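PDB 3C5O: UPF0311 protein RPA1785, which is of unknown function but folds as a closed antiparallel beta-barrel belonging to the UPF0311 (DUF3237) family. Local coordinates for residues 13-18 and 50-55; 115-120 and 147-152. All blocks are in the same frame, centred on the assembly; numbering follows the deposited sequence.

Interaction 1. Residues 13-18 and 50-55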
ATOM      1  N   PHE B  13     -16.707  -5.969  18.690  1.00 52.67           N
ATOM      2  CA  PHE B  13     -16.056  -7.194  19.174  1.00 52.11           C
ATOM      3  C   PHE B  13     -14.630  -6.960  19.550  1.00 51.15           C
ATOM      4  O   PHE B  13     -14.064  -5.922  19.211  1.00 50.06           O
ATOM      5  CB  PHE B  13     -16.174  -8.367  18.157  1.00 51.63           C
ATOM      6  CG  PHE B  13     -15.709  -8.036  16.757  1.00 49.10           C
ATOM      7  CD1 PHE B  13     -16.634  -7.694  15.770  1.00 50.23           C
ATOM      8  CD2 PHE B  13     -14.359  -8.091  16.419  1.00 47.70           C
ATOM      9  CE1 PHE B  13     -16.221  -7.392  14.496  1.00 49.38           C
ATOM     10  CE2 PHE B  13     -13.934  -7.793  15.126  1.00 46.32           C
ATOM     11  CZ  PHE B  13     -14.868  -7.445  14.165  1.00 47.10           C
ATOM     12  N   THR B  14     -14.052  -7.934  20.249  1.00 51.97           N
ATOM     13  CA  THR B  14     -12.650  -7.885  20.656  1.00 51.33           C
ATOM     14  C   THR B  14     -11.827  -8.999  19.982  1.00 50.82           C
ATOM     15  O   THR B  14     -12.258 -10.164  19.934  1.00 50.44           O
ATOM     16  CB  THR B  14     -12.525  -7.926  22.182  1.00 53.54           C
ATOM     17  OG1 THR B  14     -13.241  -6.815  22.735  1.00 55.11           O
ATOM     18  CG2 THR B  14     -11.070  -7.826  22.624  1.00 50.91           C
ATOM     19  N   ILE B  15     -10.685  -8.601  19.404  1.00 49.13           N
ATOM     20  CA  ILE B  15      -9.661  -9.525  18.877  1.00 48.89           C
ATOM     21  C   ILE B  15      -8.499  -9.584  19.859  1.00 49.80           C
ATOM     22  O   ILE B  15      -7.897  -8.547  20.189  1.00 49.35           O
ATOM     23  CB  ILE B  15      -9.061  -9.055  17.512  1.00 47.65           C
ATOM     24  CG1 ILE B  15     -10.152  -8.931  16.435  1.00 48.11           C
ATOM     25  CG2 ILE B  15      -7.957 -10.012  17.045  1.00 46.34           C
ATOM     26  CD1 ILE B  15      -9.637  -8.312  15.125  1.00 44.65           C
ATOM     27  N   THR B  16      -8.201 -10.786  20.336  1.00 50.98           N
ATOM     28  CA  THR B  16      -7.060 -11.014  21.192  1.00 52.70           C
ATOM     29  C   THR B  16      -6.024 -11.771  20.367  1.00 52.36           C
ATOM     30  O   THR B  16      -6.248 -12.919  20.016  1.00 53.92           O
ATOM     31  CB  THR B  16      -7.462 -11.844  22.426  1.00 54.96           C
ATOM     32  OG1 THR B  16      -8.448 -11.133  23.179  1.00 57.90           O
ATOM     33  CG2 THR B  16      -6.271 -12.120  23.327  1.00 55.83           C
ATOM     34  N   ALA B  17      -4.907 -11.136  20.024  1.00 51.18           N
ATOM     35  CA  ALA B  17      -3.868 -11.820  19.269  1.00 50.52           C
ATOM     36  C   ALA B  17      -2.661 -12.215  20.135  1.00 52.26           C
ATOM     37  O   ALA B  17      -1.999 -11.342  20.715  1.00 52.41           O
ATOM     38  CB  ALA B  17      -3.425 -10.964  18.091  1.00 48.40           C
ATOM     39  N   ARG B  18      -2.377 -13.517  20.219  1.00 53.90           N
ATOM     40  CA  ARG B  18      -1.149 -14.004  20.874  1.00 55.77           C
ATOM     41  C   ARG B  18       0.034 -13.695  19.960  1.00 54.07           C
ATOM     42  O   ARG B  18       0.029 -14.015  18.762  1.00 52.71           O
ATOM     43  CB  ARG B  18      -1.201 -15.513  21.195  1.00 58.00           C
ATOM     44  CG  ARG B  18      -2.477 -16.004  21.880  1.00 61.26           C
ATOM     45  CD  ARG B  18      -2.479 -17.538  22.294  1.00 65.40           C
ATOM     46  NE  ARG B  18      -1.796 -18.525  21.402  1.00 67.80           N
ATOM     47  CZ  ARG B  18      -0.507 -18.905  21.522  1.00 69.54           C
ATOM     48  NH1 ARG B  18       0.301 -18.366  22.455  1.00 69.11           N
ATOM     49  NH2 ARG B  18       0.001 -19.813  20.690  1.00 68.90           N
ATOM     50  N   GLY B  50     -14.639 -16.399  17.126  1.00 57.83           N
ATOM     51  CA  GLY B  50     -13.649 -16.920  16.214  1.00 56.63           C
ATOM     52  C   GLY B  50     -12.331 -17.251  16.854  1.00 56.26           C
ATOM     53  O   GLY B  50     -12.086 -16.948  18.010  1.00 57.37           O
ATOM     54  N   GLN B  51     -11.474 -17.892  16.083  0.70 55.81           N
ATOM     55  CA  GLN B  51     -10.156 -18.263  16.534  0.70 55.66           C
ATOM     56  C   GLN B  51      -9.201 -17.598  15.540  0.70 52.97           C
ATOM     57  O   GLN B  51      -9.414 -17.697  14.329  0.70 52.13           O
ATOM     58  CB  GLN B  51     -10.047 -19.791  16.477  0.70 58.67           C
ATOM     59  CG  GLN B  51      -9.326 -20.487  17.641  0.70 61.91           C
ATOM     60  CD  GLN B  51      -9.926 -20.200  19.022  0.70 65.01           C
ATOM     61  OE1 GLN B  51     -11.141 -20.043  19.192  0.70 65.79           O
ATOM     62  NE2 GLN B  51      -9.053 -20.125  20.017  0.70 65.96           N
ATOM     63  N   VAL B  52      -8.186 -16.885  16.038  1.00 51.45           N
ATOM     64  CA  VAL B  52      -7.175 -16.269  15.176  1.00 48.71           C
ATOM     65  C   VAL B  52      -6.317 -17.423  14.710  1.00 50.38           C
ATOM     66  O   VAL B  52      -5.943 -18.287  15.528  1.00 52.67           O
ATOM     67  CB  VAL B  52      -6.306 -15.197  15.894  1.00 47.42           C
ATOM     68  CG1 VAL B  52      -5.119 -14.758  14.988  1.00 45.68           C
ATOM     69  CG2 VAL B  52      -7.143 -13.991  16.299  1.00 45.19           C
ATOM     70  N   LEU B  53      -6.038 -17.463  13.405  1.00 49.66           N
ATOM     71  CA  LEU B  53      -5.288 -18.568  12.822  1.00 51.28           C
ATOM     72  C   LEU B  53      -3.790 -18.446  13.120  1.00 52.15           C
ATOM     73  O   LEU B  53      -3.287 -17.328  13.305  1.00 51.06           O
ATOM     74  CB  LEU B  53      -5.599 -18.702  11.328  1.00 50.35           C
ATOM     75  CG  LEU B  53      -7.067 -19.025  10.968  1.00 49.55           C
ATOM     76  CD1 LEU B  53      -7.250 -19.024   9.438  1.00 47.85           C
ATOM     77  CD2 LEU B  53      -7.568 -20.357  11.560  1.00 51.19           C
ATOM     78  N   PRO B  54      -3.086 -19.595  13.236  1.00 54.30           N
ATOM     79  CA  PRO B  54      -1.690 -19.639  13.662  1.00 55.06           C
ATOM     80  C   PRO B  54      -0.666 -19.124  12.655  1.00 55.07           C
ATOM     81  O   PRO B  54       0.343 -19.800  12.403  1.00 56.95           O
ATOM     82  CB  PRO B  54      -1.464 -21.136  13.927  1.00 58.23           C
ATOM     83  CG  PRO B  54      -2.427 -21.826  13.044  1.00 57.49           C
ATOM     84  CD  PRO B  54      -3.639 -20.956  13.044  1.00 56.29           C
ATOM     85  N   PHE B  55      -0.886 -17.944  12.084  1.00 52.39           N
ATOM     86  CA  PHE B  55       0.078 -17.401  11.121  1.00 52.03           C
ATOM     87  C   PHE B  55      -0.139 -15.897  10.942  1.00 49.99           C
ATOM     88  O   PHE B  55      -1.140 -15.355  11.411  1.00 49.25           O
ATOM     89  CB  PHE B  55       0.025 -18.133   9.760  1.00 52.78           C
ATOM     90  CG  PHE B  55      -1.305 -18.055   9.081  1.00 53.34           C
ATOM     91  CD1 PHE B  55      -1.702 -16.881   8.428  1.00 51.70           C
ATOM     92  CD2 PHE B  55      -2.187 -19.149   9.106  1.00 53.26           C
ATOM     93  CE1 PHE B  55      -2.957 -16.800   7.805  1.00 51.09           C
ATOM     94  CE2 PHE B  55      -3.436 -19.082   8.475  1.00 52.22           C
ATOM     95  CZ  PHE B  55      -3.826 -17.904   7.826  1.00 51.95           C
TER
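Within the antiparallel beta-barrel of this DUF3237 protein, I15 and V52 meet across a gap of one strand: 13-18 belongs to strand 9-27, 50-55 enters along strand 48-62, and strand 32-45 runs between them. The two flanking strands therefore share a direction but not a backbone bond. T14 and T16 instead pair with K44 and E42 of the intervening strand, and the contact is made by apolar side chains reaching past it. The I15 and V52 CA atoms lie 8.1 Å apart, and the two side chains cross at about a right angle. I15 contributes its branch methyl. With CG1 anti to the carbonyl carbon (chi1 -60°), CG2 is swung toward V52, while CD1 on the other arm stays 6.3 Å from V52 CG2. V52 aims its CA-CB bond at strand 9-27. Its CG1 lies anti to the backbone N (chi1 171°), which leaves CG2, beside the N, facing I15; V52 CG1 is 5.9 Å from I15 CG2. Y74 of strand 68-78 packs on both I15 and V52, with V43 beside I15 and I38 beside V52, so the pair forms part of a buried apolar layer drawn from several strands. P54 is the centre of an inverse gamma turn, and L53 and F55 pack on T23 and I35 of a second subunit. The methyl V52 CG2 is shared between two neighbours. It lies 4.1 Å from I15 CG2, and the distance from V52 CG2 to T16 O, a backbone carbonyl oxygen, is 4.0 Å.

Interaction 2. Residues 115-120 and 147-152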
ATOM      1  N   PHE B 115      -3.031   3.750  21.751  1.00 52.79           N
ATOM      2  CA  PHE B 115      -2.869   2.581  20.914  1.00 50.27           C
ATOM      3  C   PHE B 115      -4.125   2.332  20.100  1.00 49.89           C
ATOM      4  O   PHE B 115      -5.057   1.643  20.564  1.00 50.52           O
ATOM      5  CB  PHE B 115      -2.468   1.380  21.779  1.00 49.90           C
ATOM      6  CG  PHE B 115      -2.102   0.145  21.006  1.00 47.60           C
ATOM      7  CD1 PHE B 115      -1.803  -1.034  21.686  1.00 48.06           C
ATOM      8  CD2 PHE B 115      -2.085   0.135  19.615  1.00 48.32           C
ATOM      9  CE1 PHE B 115      -1.479  -2.210  21.000  1.00 46.58           C
ATOM     10  CE2 PHE B 115      -1.766  -1.055  18.895  1.00 48.86           C
ATOM     11  CZ  PHE B 115      -1.463  -2.231  19.595  1.00 46.80           C
ATOM     12  N   ARG B 116      -4.135   2.895  18.885  1.00 48.50           N
ATOM     13  CA  ARG B 116      -5.314   2.946  18.041  1.00 47.31           C
ATOM     14  C   ARG B 116      -4.966   2.528  16.624  1.00 47.19           C
ATOM     15  O   ARG B 116      -3.873   2.840  16.105  1.00 47.02           O
ATOM     16  CB  ARG B 116      -5.981   4.336  18.049  1.00 48.43           C
ATOM     17  CG  ARG B 116      -6.115   5.014  19.459  1.00 48.90           C
ATOM     18  CD  ARG B 116      -7.291   4.522  20.344  1.00 48.39           C
ATOM     19  NE  ARG B 116      -7.321   5.282  21.613  1.00 51.71           N
ATOM     20  CZ  ARG B 116      -6.643   4.952  22.716  1.00 50.61           C
ATOM     21  NH1 ARG B 116      -5.919   3.861  22.747  1.00 48.62           N
ATOM     22  NH2 ARG B 116      -6.712   5.688  23.819  1.00 53.46           N
ATOM     23  N   THR B 117      -5.904   1.816  16.003  1.00 46.56           N
ATOM     24  CA  THR B 117      -5.680   1.238  14.702  1.00 47.22           C
ATOM     25  C   THR B 117      -6.939   1.313  13.854  1.00 47.68           C
ATOM     26  O   THR B 117      -8.035   1.609  14.351  1.00 48.40           O
ATOM     27  CB  THR B 117      -5.342  -0.270  14.801  1.00 45.86           C
ATOM     28  OG1 THR B 117      -6.551  -0.991  15.050  1.00 47.71           O
ATOM     29  CG2 THR B 117      -4.370  -0.572  15.909  1.00 46.75           C
ATOM     30  N   ARG B 118      -6.779   1.023  12.566  1.00 47.70           N
ATOM     31  CA  ARG B 118      -7.939   0.850  11.690  1.00 48.45           C
ATOM     32  C   ARG B 118      -7.895  -0.574  11.160  1.00 46.89           C
ATOM     33  O   ARG B 118      -7.084  -0.871  10.302  1.00 45.81           O
ATOM     34  CB  ARG B 118      -7.920   1.833  10.535  1.00 48.72           C
ATOM     35  CG  ARG B 118      -9.186   1.741   9.723  1.00 52.12           C
ATOM     36  CD  ARG B 118      -8.925   1.890   8.250  1.00 54.88           C
ATOM     37  NE  ARG B 118      -9.965   1.194   7.503  1.00 58.87           N
ATOM     38  CZ  ARG B 118     -10.127   1.268   6.190  1.00 59.91           C
ATOM     39  NH1 ARG B 118      -9.336   2.043   5.455  1.00 62.00           N
ATOM     40  NH2 ARG B 118     -11.111   0.591   5.619  1.00 64.36           N
ATOM     41  N   PRO B 119      -8.739  -1.466  11.709  1.00 46.84           N
ATOM     42  CA  PRO B 119      -8.860  -2.807  11.145  1.00 45.93           C
ATOM     43  C   PRO B 119      -9.760  -2.906   9.913  1.00 46.68           C
ATOM     44  O   PRO B 119     -10.917  -2.432   9.928  1.00 48.55           O
ATOM     45  CB  PRO B 119      -9.412  -3.628  12.301  1.00 46.02           C
ATOM     46  CG  PRO B 119     -10.137  -2.623  13.179  1.00 46.92           C
ATOM     47  CD  PRO B 119      -9.578  -1.272  12.905  1.00 47.59           C
ATOM     48  N   ARG B 120      -9.242  -3.545   8.864  0.60 45.74           N
ATOM     49  CA  ARG B 120      -9.972  -3.759   7.625  0.60 46.56           C
ATOM     50  C   ARG B 120     -10.123  -5.266   7.366  0.60 45.91           C
ATOM     51  O   ARG B 120      -9.151  -6.017   7.400  0.60 45.21           O
ATOM     52  CB  ARG B 120      -9.245  -3.074   6.453  0.60 46.99           C
ATOM     53  CG  ARG B 120     -10.140  -2.834   5.237  0.60 49.96           C
ATOM     54  CD  ARG B 120      -9.354  -2.440   4.005  0.60 51.08           C
ATOM     55  NE  ARG B 120      -8.427  -3.503   3.669  0.60 53.47           N
ATOM     56  CZ  ARG B 120      -8.666  -4.485   2.810  0.60 52.85           C
ATOM     57  NH1 ARG B 120      -7.735  -5.400   2.614  0.60 52.49           N
ATOM     58  NH2 ARG B 120      -9.804  -4.540   2.143  0.60 52.20           N
ATOM     59  N   VAL B 147      -1.870  -9.026  22.317  1.00 51.80           N
ATOM     60  CA  VAL B 147      -2.442  -7.718  22.015  1.00 50.29           C
ATOM     61  C   VAL B 147      -3.972  -7.872  21.972  1.00 50.61           C
ATOM     62  O   VAL B 147      -4.477  -8.809  21.360  1.00 49.59           O
ATOM     63  CB  VAL B 147      -1.907  -7.172  20.667  1.00 49.72           C
ATOM     64  CG1 VAL B 147      -2.680  -5.937  20.253  1.00 48.46           C
ATOM     65  CG2 VAL B 147      -0.378  -6.852  20.759  1.00 45.52           C
ATOM     66  N   VAL B 148      -4.687  -6.970  22.656  1.00 51.86           N
ATOM     67  CA  VAL B 148      -6.142  -6.998  22.797  1.00 52.28           C
ATOM     68  C   VAL B 148      -6.731  -5.773  22.109  1.00 52.18           C
ATOM     69  O   VAL B 148      -6.549  -4.660  22.580  1.00 53.51           O
ATOM     70  CB  VAL B 148      -6.564  -6.966  24.277  1.00 54.58           C
ATOM     71  CG1 VAL B 148      -8.099  -6.968  24.434  1.00 55.75           C
ATOM     72  CG2 VAL B 148      -5.969  -8.135  25.038  1.00 55.00           C
ATOM     73  N   ILE B 149      -7.454  -5.982  21.008  1.00 51.36           N
ATOM     74  CA  ILE B 149      -7.997  -4.887  20.215  1.00 50.71           C
ATOM     75  C   ILE B 149      -9.489  -4.894  20.401  1.00 51.32           C
ATOM     76  O   ILE B 149     -10.153  -5.855  20.023  1.00 51.22           O
ATOM     77  CB  ILE B 149      -7.844  -5.087  18.664  1.00 49.42           C
ATOM     78  CG1 ILE B 149      -6.688  -6.048  18.241  1.00 49.64           C
ATOM     79  CG2 ILE B 149      -7.984  -3.731  17.902  1.00 49.53           C
ATOM     80  CD1 ILE B 149      -5.353  -5.533  18.307  1.00 51.88           C
ATOM     81  N   ASP B 150     -10.018  -3.811  20.938  1.00 52.13           N
ATOM     82  CA  ASP B 150     -11.448  -3.613  21.014  1.00 53.13           C
ATOM     83  C   ASP B 150     -11.866  -2.902  19.756  1.00 52.26           C
ATOM     84  O   ASP B 150     -11.441  -1.771  19.506  1.00 52.95           O
ATOM     85  CB  ASP B 150     -11.792  -2.776  22.233  1.00 55.01           C
ATOM     86  CG  ASP B 150     -11.488  -3.497  23.513  1.00 58.34           C
ATOM     87  OD1 ASP B 150     -11.926  -4.659  23.666  1.00 61.14           O
ATOM     88  OD2 ASP B 150     -10.812  -2.901  24.375  1.00 64.47           O
ATOM     89  N   VAL B 151     -12.691  -3.572  18.965  1.00 51.26           N
ATOM     90  CA  VAL B 151     -13.052  -3.107  17.622  1.00 50.08           C
ATOM     91  C   VAL B 151     -14.394  -2.375  17.676  1.00 51.81           C
ATOM     92  O   VAL B 151     -15.371  -2.881  18.221  1.00 52.98           O
ATOM     93  CB  VAL B 151     -13.108  -4.290  16.589  1.00 48.82           C
ATOM     94  CG1 VAL B 151     -13.501  -3.795  15.190  1.00 48.66           C
ATOM     95  CG2 VAL B 151     -11.751  -5.041  16.509  1.00 45.85           C
ATOM     96  N   HIS B 152     -14.423  -1.182  17.100  1.00 51.36           N
ATOM     97  CA  HIS B 152     -15.604  -0.361  17.083  1.00 53.01           C
ATOM     98  C   HIS B 152     -16.022  -0.111  15.654  1.00 53.04           C
ATOM     99  O   HIS B 152     -15.191   0.237  14.826  1.00 52.57           O
ATOM    100  CB  HIS B 152     -15.307   0.962  17.779  1.00 53.88           C
ATOM    101  CG  HIS B 152     -14.815   0.791  19.177  1.00 54.04           C
ATOM    102  ND1 HIS B 152     -15.656   0.788  20.261  1.00 55.60           N
ATOM    103  CD2 HIS B 152     -13.573   0.570  19.666  1.00 54.72           C
ATOM    104  CE1 HIS B 152     -14.958   0.604  21.365  1.00 55.05           C
ATOM    105  NE2 HIS B 152     -13.690   0.462  21.033  1.00 57.29           N
TER
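F115 reaches V147 through the interior of the beta-barrel, passing strand 136-142, which separates strand 114-122 from strand 146-154. The two flanking strands have the same sense, but barrel curvature and twist splay segments 115-120 and 147-152 by 63°, with their axes 8.4 Å apart at closest approach. The F115 side chain reaches across lengthwise. Its CB points at the opposing strand yet is still 7.5 Å from V147 CG1. CG is anti to the backbone N (chi1 -173°), which extends the ring away from its own backbone and toward V147. F115 CG and CD2 remain 6.2 and 6.1 Å from V147 CG1, and F115 CD1 and CE2 are both 5.2 Å from V147 CG1. The far end of the ring makes the contact: F115 CE1 and CZ are both 4.0 Å from V147 CG1, so the methyl sits against the bond joining them. The approach is oblique to the ring, and the two side chains cross nearly perpendicularly. L70 packs on F115 as well, and R92 makes a cation-pi interaction with its ring. Farther along, T117 OG1 lies 4.2 Å from I149 CG2; the hydroxyl is hydrogen-bonded to N88 OD1, which satisfies it within this buried surround, and N88 also packs against I149. On the outer side of the barrel, R116 NH2 donates to L155 O of a third subunit. At the other end of the contact P119 and V151 slide past one another in opposite directions, touching through P119 CG and V151 CG1 at 4.1 Å.

In the fold
Interactions 1 and 2 are neighbours in one closed barrel, their centres about 12 Å apart. Each joins strands two places apart, and they adjoin where strands 9-27 and 146-154 pair antiparallel at the seam between the first and last strands. Segments 13-18 and 147-152 are stitched there by backbone bonds, including a probable one from A17 N to V147 O at 2.7 Å. Next to them, T14 OG1 and D150 OD1 form a probable hydrogen bond, also 2.7 Å. I15 packs on both I149 and V151, making the apolar packing of the two contacts continuous. No active site is known to which either could be referred.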